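PDB 2CSU: 457aa long hypothetical protein from Pyrococcus horikoshii, which has no assigned function but joins a Rossmann-type CoA-binding domain to flavodoxin-like and ligase-like domains related to those of the succinyl-CoA ligase family. Local coordinates for residues 72-77 with 94-99; 81-86 with 116-122; 130-136 with 143-149. All blocks are in the same frame, centred on the assembly; numbering follows the deposited sequence.

Contacts 1 and 2 both use helix 74-87 of the Rossmann-type unit: contact 1 at its N-terminal end, contact 2 further along. Their centres lie 16 Å apart, and their segments alternate along the chain (72-77, 81-86, 94-99, 116-122), so helix 74-87 is tied first to the loop after strand 91-94 and then to helix 104-120. Contact 3 follows where the chain passes from the five-stranded parallel sheet to the mixed sheet containing strand 131-134. Its centre is 21 Å from contact 1 and 25 Å from contact 2, which it does not touch. Ile95 CD1 lies 3.4 Å from Val130 C, so contact 3 marks where the Rossmann-type unit meets the mixed sheet.

Contact 1 of 3, residues 72-77 with 94-99; sequences VPKRFV and IITAGF
Val77, in the t rotamer, overlaps three side chains of 94-99: its CB lies 3.9 Å from Phe99 CZ at the ring edge, its CG1 4.1 Å from Ile94 CG2, and its CG2 4.0 Å from Thr96 CB. Segment 72-77 turns into the start of helix 74-87, with Phe76 N to Pro73 O and Val77 N to Lys74 O both 3.0 Å. Segment 94-99 leaves strand 91-94 as irregular loop; the closest CA pair is Lys74 and Gly98, 6.3 Å. The one hydrogen bond between the segments is very short, Thr96 OG1 donating to Val72 O at 2.5 Å; with chi1 at -50° the methyl CG2 sits 3.7 Å from Lys74 N. Lys74 runs along the loop, CG 4.0 Å from Phe99 CZ and CE 3.4 Å from Gly98 O, and its NZ forms a salt bridge with Glu109 on helix 104-120. Gly98 (phi 107°, psi 17°) has room for no CB, which would press on the preceding carbonyl O. Strands 67-70 and 91-94 are parallel neighbours joined through helix 74-87, so the helix start and the loop after strand 91-94 meet at the C-terminal ends of the strands of a Rossmann-type beta-alpha-beta unit.

Contact 2 of 3, residues 81-86 with 116-122; sequences LIQCGE and IAHKYGM
A glycine CA resting on an aromatic face is the distinctive feature: Gly85 CA lies 3.6 Å from the centroid of the Tyr120 ring, 22° off its normal, a CH-pi contact. An ideal CB on Gly85 would fall 2.5 Å from Tyr120 CD2, a clash, so the missing side chain lets the backbones close to 5.3 Å between the CA atoms of Gly85 and Tyr120. At the other end the matching pair is wider, with Ile82 CA 7.0 Å from Ile116 CA. The helical pieces 81-86 and 116-120 run parallel, 6° between their directions, with axes 9.6 Å apart at closest approach.

Tyr120 (chi1 -75°, chi2 -78°) also brings CD1 to 3.2 Å from Gly85 O and OH to 3.6 Å from Ile82 CG2. Leu81 (chi1 t, chi2 p) reaches across, CD2 3.8 Å from Ile116 CG2 and CD1 3.6 Å from Met122 CE, while Ile82 CG1 meets Ile116 CD1 at 3.7 Å. Selenomethionine Met122 places SE 3.4 Å from Gly85 CA and CE 4.0 Å from Cys84 CB. No direct hydrogen bond joins the segments; one water, 3.0 Å from both Gly85 O and Tyr120 O, bridges the two carbonyls.

Helix 104-120 ends in a Schellman motif: Met122 N to Ala117 O is 2.7 Å, Gly121 N to His118 O is 3.3 Å and weak, and Gly121 is the C-prime residue with phi 74°. This turn brings Met122 back against helix 74-87, and Leu81 and Ala117 both touch Ile124 of strand 123-125: adjacent parallel helices covering one face of a Rossmann-type parallel sheet.

Contact 3 of 3, residues 130-136 with 143-149; sequences VGIMNTH and FITVAKK
Met133, a selenomethionine with chi1 at -36° and chi2 and chi3 both t, extends its chain straight from the strand toward 143-149. Its CE stops 3.9 Å from Ile144 CD1 and 4.0 Å from Thr145 O, while SE lies 3.7 Å from Ala147 N and 4.1 Å from Val146 CG2. Ile144, with chi1 p and chi2 t, also directs CD1 to within 4.0 Å of Val130 CG1, so one methyl touches two residues of the opposite segment.

The end-to-end directions of 130-136 and 143-149 differ by 28°, with closest CA pairs Val130-Phe143 at 6.7 Å, Met133-Val146 at 7.3 Å and Thr135-Lys149 at 5.3 Å. No hydrogen bond links them. Instead, strand 131-134 pairs antiparallel with 139-142, a beta hairpin, and both segments bond to strand 175-181, Thr135 to Ser177 and Lys148 to Phe176 through the backbone. Side chains fill the gap between strand 131-134 and a largely irregular segment that joins the same mixed sheet only at about 148-149.

Thr135 takes the p rotamer: CG2 sits 3.5 Å from Ala147 O and 4.1 Å from Val146 CG2, while OG1 hydrogen-bonds to the carbonyl O of Phe176. Lys149, t at chi1 through chi3 and m at chi4, sets CE 3.4 Å from His136 CD2, at the edge of the imidazole. Val130, chi1 t, has CG1 over one face of the Phe143 ring and CG2 3.9 Å from Phe143 CZ. Phe143 itself (chi1 56°, chi2 82°) packs edge-to-face with Phe381 of the second subunit.

Contact 1 of 3, residues 72-77 with 94-99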
# COMPACT_ATOMS: atom_id res chain seq x y z
N VAL A 72 -32.28 0.26 16.04
CA VAL A 72 -32.68 0.13 17.43
C VAL A 72 -32.25 -1.23 17.99
O VAL A 72 -31.79 -2.11 17.28
CB VAL A 72 -34.20 0.28 17.50
CG1 VAL A 72 -34.59 1.69 17.08
CG2 VAL A 72 -34.85 -0.72 16.56
N PRO A 73 -32.36 -1.36 19.33
CA PRO A 73 -32.08 -2.62 20.00
C PRO A 73 -32.91 -3.79 19.44
O PRO A 73 -34.01 -3.64 18.93
CB PRO A 73 -32.36 -2.41 21.49
CG PRO A 73 -32.30 -0.91 21.75
CD PRO A 73 -32.67 -0.33 20.30
N LYS A 74 -32.29 -4.99 19.53
CA LYS A 74 -32.86 -6.18 18.90
C LYS A 74 -34.35 -6.36 19.18
O LYS A 74 -35.15 -6.61 18.29
CB LYS A 74 -32.06 -7.39 19.40
CG LYS A 74 -32.46 -8.70 18.72
CD LYS A 74 -33.08 -9.69 19.71
CE LYS A 74 -32.57 -11.12 19.50
NZ LYS A 74 -33.52 -12.08 20.08
N ARG A 75 -34.73 -6.25 20.47
CA ARG A 75 -36.10 -6.64 20.80
C ARG A 75 -37.16 -5.74 20.13
O ARG A 75 -38.34 -6.06 20.06
CB ARG A 75 -36.26 -6.59 22.32
CG ARG A 75 -36.16 -5.16 22.87
CD ARG A 75 -36.24 -5.12 24.40
NE ARG A 75 -36.18 -3.74 24.88
CZ ARG A 75 -34.96 -3.21 25.07
NH1 ARG A 75 -33.87 -3.92 24.81
NH2 ARG A 75 -34.84 -1.96 25.52
N PHE A 76 -36.76 -4.62 19.54
CA PHE A 76 -37.72 -3.75 18.86
C PHE A 76 -37.75 -3.88 17.34
O PHE A 76 -38.67 -3.37 16.70
CB PHE A 76 -37.47 -2.28 19.21
CG PHE A 76 -37.55 -1.97 20.67
CD1 PHE A 76 -38.70 -2.25 21.40
CD2 PHE A 76 -36.47 -1.39 21.33
CE1 PHE A 76 -38.77 -1.97 22.77
CE2 PHE A 76 -36.54 -1.10 22.69
CZ PHE A 76 -37.70 -1.40 23.41
N VAL A 77 -36.77 -4.56 16.76
CA VAL A 77 -36.69 -4.67 15.31
C VAL A 77 -37.93 -5.24 14.60
O VAL A 77 -38.31 -4.75 13.53
CB VAL A 77 -35.44 -5.47 14.89
CG1 VAL A 77 -35.39 -5.65 13.37
CG2 VAL A 77 -34.20 -4.75 15.38
N ILE A 94 -31.36 -2.93 8.03
CA ILE A 94 -31.36 -3.28 9.45
C ILE A 94 -29.91 -3.36 9.89
O ILE A 94 -29.19 -4.32 9.57
CB ILE A 94 -32.04 -4.66 9.71
CG1 ILE A 94 -33.51 -4.61 9.28
CG2 ILE A 94 -31.95 -5.03 11.20
CD1 ILE A 94 -34.23 -5.92 9.42
N ILE A 95 -29.48 -2.34 10.63
CA ILE A 95 -28.11 -2.28 11.12
C ILE A 95 -27.94 -3.21 12.30
O ILE A 95 -26.93 -3.87 12.44
CB ILE A 95 -27.75 -0.83 11.55
CG1 ILE A 95 -27.60 0.05 10.31
CG2 ILE A 95 -26.49 -0.83 12.38
CD1 ILE A 95 -26.49 -0.37 9.38
N THR A 96 -28.97 -3.26 13.13
CA THR A 96 -28.96 -4.08 14.33
C THR A 96 -28.56 -5.55 14.16
O THR A 96 -28.97 -6.23 13.22
CB THR A 96 -30.32 -4.02 15.00
OG1 THR A 96 -30.69 -2.65 15.13
CG2 THR A 96 -30.28 -4.68 16.39
N ALA A 97 -27.75 -6.01 15.11
CA ALA A 97 -27.29 -7.39 15.18
C ALA A 97 -28.08 -8.19 16.22
O ALA A 97 -29.00 -7.70 16.85
CB ALA A 97 -25.80 -7.38 15.55
N GLY A 98 -27.71 -9.47 16.34
CA GLY A 98 -28.38 -10.33 17.32
C GLY A 98 -29.31 -11.33 16.64
O GLY A 98 -30.21 -11.91 17.24
N PHE A 99 -29.08 -11.51 15.32
CA PHE A 99 -29.94 -12.42 14.57
C PHE A 99 -29.20 -13.71 14.12
O PHE A 99 -28.64 -14.44 14.93
CB PHE A 99 -30.52 -11.66 13.37
CG PHE A 99 -31.45 -10.59 13.86
CD1 PHE A 99 -32.75 -10.91 14.23
CD2 PHE A 99 -31.00 -9.27 13.96
CE1 PHE A 99 -33.60 -9.92 14.70
CE2 PHE A 99 -31.87 -8.29 14.43
CZ PHE A 99 -33.17 -8.61 14.81

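Contact 2 of 3, residues 81-86 with 116-122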
# COMPACT_ATOMS: atom_id res chain seq x y z
N LEU A 81 -40.14 -3.11 12.09
CA LEU A 81 -40.26 -3.58 10.71
C LEU A 81 -41.72 -3.56 10.28
O LEU A 81 -42.03 -3.12 9.18
CB LEU A 81 -39.70 -4.99 10.58
CG LEU A 81 -39.77 -5.59 9.17
CD1 LEU A 81 -38.80 -4.85 8.26
CD2 LEU A 81 -39.41 -7.07 9.22
N ILE A 82 -42.61 -4.05 11.14
CA ILE A 82 -44.04 -4.07 10.84
C ILE A 82 -44.55 -2.65 10.65
O ILE A 82 -45.34 -2.37 9.74
CB ILE A 82 -44.84 -4.79 11.96
CG1 ILE A 82 -44.43 -6.28 12.01
CG2 ILE A 82 -46.36 -4.67 11.72
CD1 ILE A 82 -45.14 -7.11 13.05
N GLN A 83 -44.11 -1.72 11.50
CA GLN A 83 -44.54 -0.34 11.35
C GLN A 83 -44.12 0.14 9.95
O GLN A 83 -44.93 0.72 9.22
CB GLN A 83 -43.91 0.53 12.44
CG GLN A 83 -44.67 0.49 13.79
CD GLN A 83 -43.98 1.29 14.88
OE1 GLN A 83 -43.63 2.46 14.68
NE2 GLN A 83 -43.78 0.68 16.04
N CYS A 84 -42.87 -0.10 9.56
CA CYS A 84 -42.43 0.32 8.24
C CYS A 84 -43.38 -0.28 7.21
O CYS A 84 -43.76 0.37 6.23
CB CYS A 84 -41.00 -0.16 7.97
SG CYS A 84 -39.73 0.68 8.95
N GLY A 85 -43.77 -1.53 7.45
CA GLY A 85 -44.68 -2.20 6.54
C GLY A 85 -46.00 -1.46 6.33
O GLY A 85 -46.43 -1.24 5.20
N GLU A 86 -46.64 -1.08 7.43
CA GLU A 86 -47.91 -0.37 7.35
C GLU A 86 -47.72 1.01 6.71
O GLU A 86 -48.60 1.51 5.99
CB GLU A 86 -48.50 -0.22 8.75
CG GLU A 86 -48.42 -1.50 9.59
CD GLU A 86 -48.93 -1.32 11.02
OE1 GLU A 86 -48.64 -0.27 11.64
OE2 GLU A 86 -49.61 -2.24 11.53
N ILE A 116 -42.01 -11.22 7.12
CA ILE A 116 -42.80 -10.01 7.31
C ILE A 116 -42.57 -9.06 6.14
O ILE A 116 -43.51 -8.46 5.63
CB ILE A 116 -42.44 -9.29 8.62
CG1 ILE A 116 -42.93 -10.11 9.82
CG2 ILE A 116 -43.06 -7.90 8.64
CD1 ILE A 116 -42.65 -9.45 11.18
N ALA A 117 -41.32 -8.94 5.71
CA ALA A 117 -41.01 -8.04 4.61
C ALA A 117 -41.76 -8.45 3.35
O ALA A 117 -42.38 -7.61 2.71
CB ALA A 117 -39.51 -8.01 4.34
N HIS A 118 -41.69 -9.72 2.99
CA HIS A 118 -42.36 -10.20 1.79
C HIS A 118 -43.86 -9.93 1.82
O HIS A 118 -44.48 -9.66 0.79
CB HIS A 118 -42.09 -11.70 1.59
CG HIS A 118 -40.66 -12.02 1.29
ND1 HIS A 118 -39.67 -11.06 1.25
CD2 HIS A 118 -40.04 -13.20 1.01
CE1 HIS A 118 -38.51 -11.62 0.96
NE2 HIS A 118 -38.71 -12.92 0.81
N LYS A 119 -44.46 -9.99 3.01
CA LYS A 119 -45.88 -9.72 3.16
C LYS A 119 -46.22 -8.28 2.79
O LYS A 119 -47.23 -8.03 2.14
CB LYS A 119 -46.33 -9.97 4.60
CG LYS A 119 -47.71 -9.38 4.88
CD LYS A 119 -48.17 -9.58 6.31
CE LYS A 119 -49.58 -9.01 6.48
NZ LYS A 119 -50.18 -9.33 7.81
N TYR A 120 -45.38 -7.34 3.22
CA TYR A 120 -45.62 -5.93 2.94
C TYR A 120 -45.00 -5.48 1.64
O TYR A 120 -45.14 -4.32 1.25
CB TYR A 120 -45.10 -5.08 4.10
CG TYR A 120 -45.98 -5.13 5.33
CD1 TYR A 120 -47.15 -4.38 5.40
CD2 TYR A 120 -45.64 -5.91 6.44
CE1 TYR A 120 -47.96 -4.40 6.52
CE2 TYR A 120 -46.45 -5.94 7.58
CZ TYR A 120 -47.61 -5.18 7.61
OH TYR A 120 -48.39 -5.16 8.74
N GLY A 121 -44.33 -6.40 0.95
CA GLY A 121 -43.65 -6.03 -0.29
C GLY A 121 -42.37 -5.21 -0.04
O GLY A 121 -41.96 -4.37 -0.82
N MSE A 122 -41.74 -5.47 1.11
CA MSE A 122 -40.52 -4.76 1.42
C MSE A 122 -39.29 -5.63 1.17
O MSE A 122 -39.32 -6.86 1.20
CB MSE A 122 -40.59 -4.33 2.89
CG MSE A 122 -41.99 -3.85 3.29
SE MSE A 122 -41.95 -2.58 4.56
CE MSE A 122 -40.94 -3.46 5.76
O HOH W 1 -45.02 -1.61 2.54

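Contact 3 of 3, residues 130-136 with 143-149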
# COMPACT_ATOMS: atom_id res chain seq x y z
N VAL A 130 -23.36 -2.84 8.03
CA VAL A 130 -22.86 -1.49 8.30
C VAL A 130 -23.68 -0.43 7.55
O VAL A 130 -23.61 0.76 7.82
CB VAL A 130 -21.39 -1.42 7.88
CG1 VAL A 130 -20.91 0.03 7.95
CG2 VAL A 130 -20.55 -2.27 8.81
N GLY A 131 -24.43 -0.90 6.54
CA GLY A 131 -25.28 0.01 5.79
C GLY A 131 -24.89 0.08 4.32
O GLY A 131 -24.16 -0.76 3.80
N ILE A 132 -25.39 1.13 3.67
CA ILE A 132 -25.16 1.40 2.24
C ILE A 132 -24.80 2.87 1.97
O ILE A 132 -25.09 3.77 2.75
CB ILE A 132 -26.44 1.04 1.47
CG1 ILE A 132 -27.61 1.90 1.95
CG2 ILE A 132 -26.81 -0.44 1.70
CD1 ILE A 132 -28.88 1.67 1.12
N MSE A 133 -24.11 3.10 0.82
CA MSE A 133 -23.79 4.47 0.38
C MSE A 133 -24.08 4.69 -1.11
O MSE A 133 -23.96 3.81 -1.95
CB MSE A 133 -22.30 4.75 0.59
CG MSE A 133 -21.69 4.13 1.84
SE MSE A 133 -20.02 4.73 2.08
CE MSE A 133 -19.59 3.76 3.53
N ASN A 134 -24.51 5.94 -1.41
CA ASN A 134 -24.49 6.42 -2.78
C ASN A 134 -23.76 7.75 -2.86
O ASN A 134 -24.34 8.83 -2.73
CB ASN A 134 -25.93 6.58 -3.27
CG ASN A 134 -25.93 6.87 -4.75
OD1 ASN A 134 -24.89 7.06 -5.37
ND2 ASN A 134 -27.14 6.91 -5.33
N THR A 135 -22.43 7.66 -3.04
CA THR A 135 -21.60 8.85 -3.01
C THR A 135 -22.04 9.87 -4.07
O THR A 135 -21.85 11.07 -3.92
CB THR A 135 -20.14 8.45 -3.24
OG1 THR A 135 -20.03 7.71 -4.45
CG2 THR A 135 -19.65 7.57 -2.09
N HIS A 136 -22.61 9.36 -5.17
CA HIS A 136 -23.00 10.25 -6.26
C HIS A 136 -24.01 11.32 -5.81
O HIS A 136 -24.08 12.42 -6.34
CB HIS A 136 -23.60 9.40 -7.38
CG HIS A 136 -23.80 10.26 -8.60
ND1 HIS A 136 -24.78 10.04 -9.51
CD2 HIS A 136 -23.05 11.37 -9.01
CE1 HIS A 136 -24.62 10.99 -10.45
NE2 HIS A 136 -23.59 11.80 -10.18
N PHE A 143 -22.88 4.03 9.72
CA PHE A 143 -22.38 4.64 10.93
C PHE A 143 -20.86 4.85 10.83
O PHE A 143 -20.16 4.94 11.83
CB PHE A 143 -22.76 3.82 12.18
CG PHE A 143 -22.31 2.39 12.14
CD1 PHE A 143 -21.01 2.03 12.49
CD2 PHE A 143 -23.20 1.39 11.77
CE1 PHE A 143 -20.61 0.70 12.47
CE2 PHE A 143 -22.81 0.05 11.74
CZ PHE A 143 -21.52 -0.30 12.09
N ILE A 144 -20.37 4.95 9.60
CA ILE A 144 -18.95 5.20 9.36
C ILE A 144 -18.80 6.33 8.35
O ILE A 144 -19.75 6.70 7.68
CB ILE A 144 -18.20 3.93 8.83
CG1 ILE A 144 -18.71 3.55 7.45
CG2 ILE A 144 -18.38 2.76 9.82
CD1 ILE A 144 -17.88 2.44 6.80
N THR A 145 -17.61 6.91 8.25
CA THR A 145 -17.41 8.01 7.31
C THR A 145 -17.65 7.58 5.85
O THR A 145 -17.38 6.43 5.48
CB THR A 145 -15.97 8.61 7.46
OG1 THR A 145 -15.89 9.83 6.72
CG2 THR A 145 -14.93 7.65 6.94
N VAL A 146 -18.16 8.49 5.03
CA VAL A 146 -18.46 8.20 3.63
C VAL A 146 -17.19 8.04 2.78
O VAL A 146 -16.20 8.74 2.98
CB VAL A 146 -19.37 9.32 3.01
CG1 VAL A 146 -18.55 10.57 2.72
CG2 VAL A 146 -20.05 8.81 1.75
N ALA A 147 -17.22 7.12 1.84
CA ALA A 147 -16.06 6.91 1.00
C ALA A 147 -16.00 8.07 0.00
O ALA A 147 -16.98 8.81 -0.16
CB ALA A 147 -16.18 5.57 0.24
N LYS A 148 -14.86 8.25 -0.66
CA LYS A 148 -14.76 9.30 -1.65
C LYS A 148 -15.61 8.91 -2.85
O LYS A 148 -15.96 7.75 -3.02
CB LYS A 148 -13.31 9.51 -2.10
CG LYS A 148 -12.47 10.28 -1.09
CD LYS A 148 -11.15 10.69 -1.69
CE LYS A 148 -10.45 11.75 -0.85
NZ LYS A 148 -9.15 12.14 -1.46
N LYS A 149 -15.93 9.89 -3.68
CA LYS A 149 -16.74 9.65 -4.87
C LYS A 149 -15.98 8.81 -5.90
O LYS A 149 -14.78 8.93 -6.08
CB LYS A 149 -17.10 11.01 -5.48
CG LYS A 149 -18.42 10.98 -6.25
CD LYS A 149 -18.85 12.38 -6.70
CE LYS A 149 -20.08 12.35 -7.62
NZ LYS A 149 -19.68 11.96 -8.97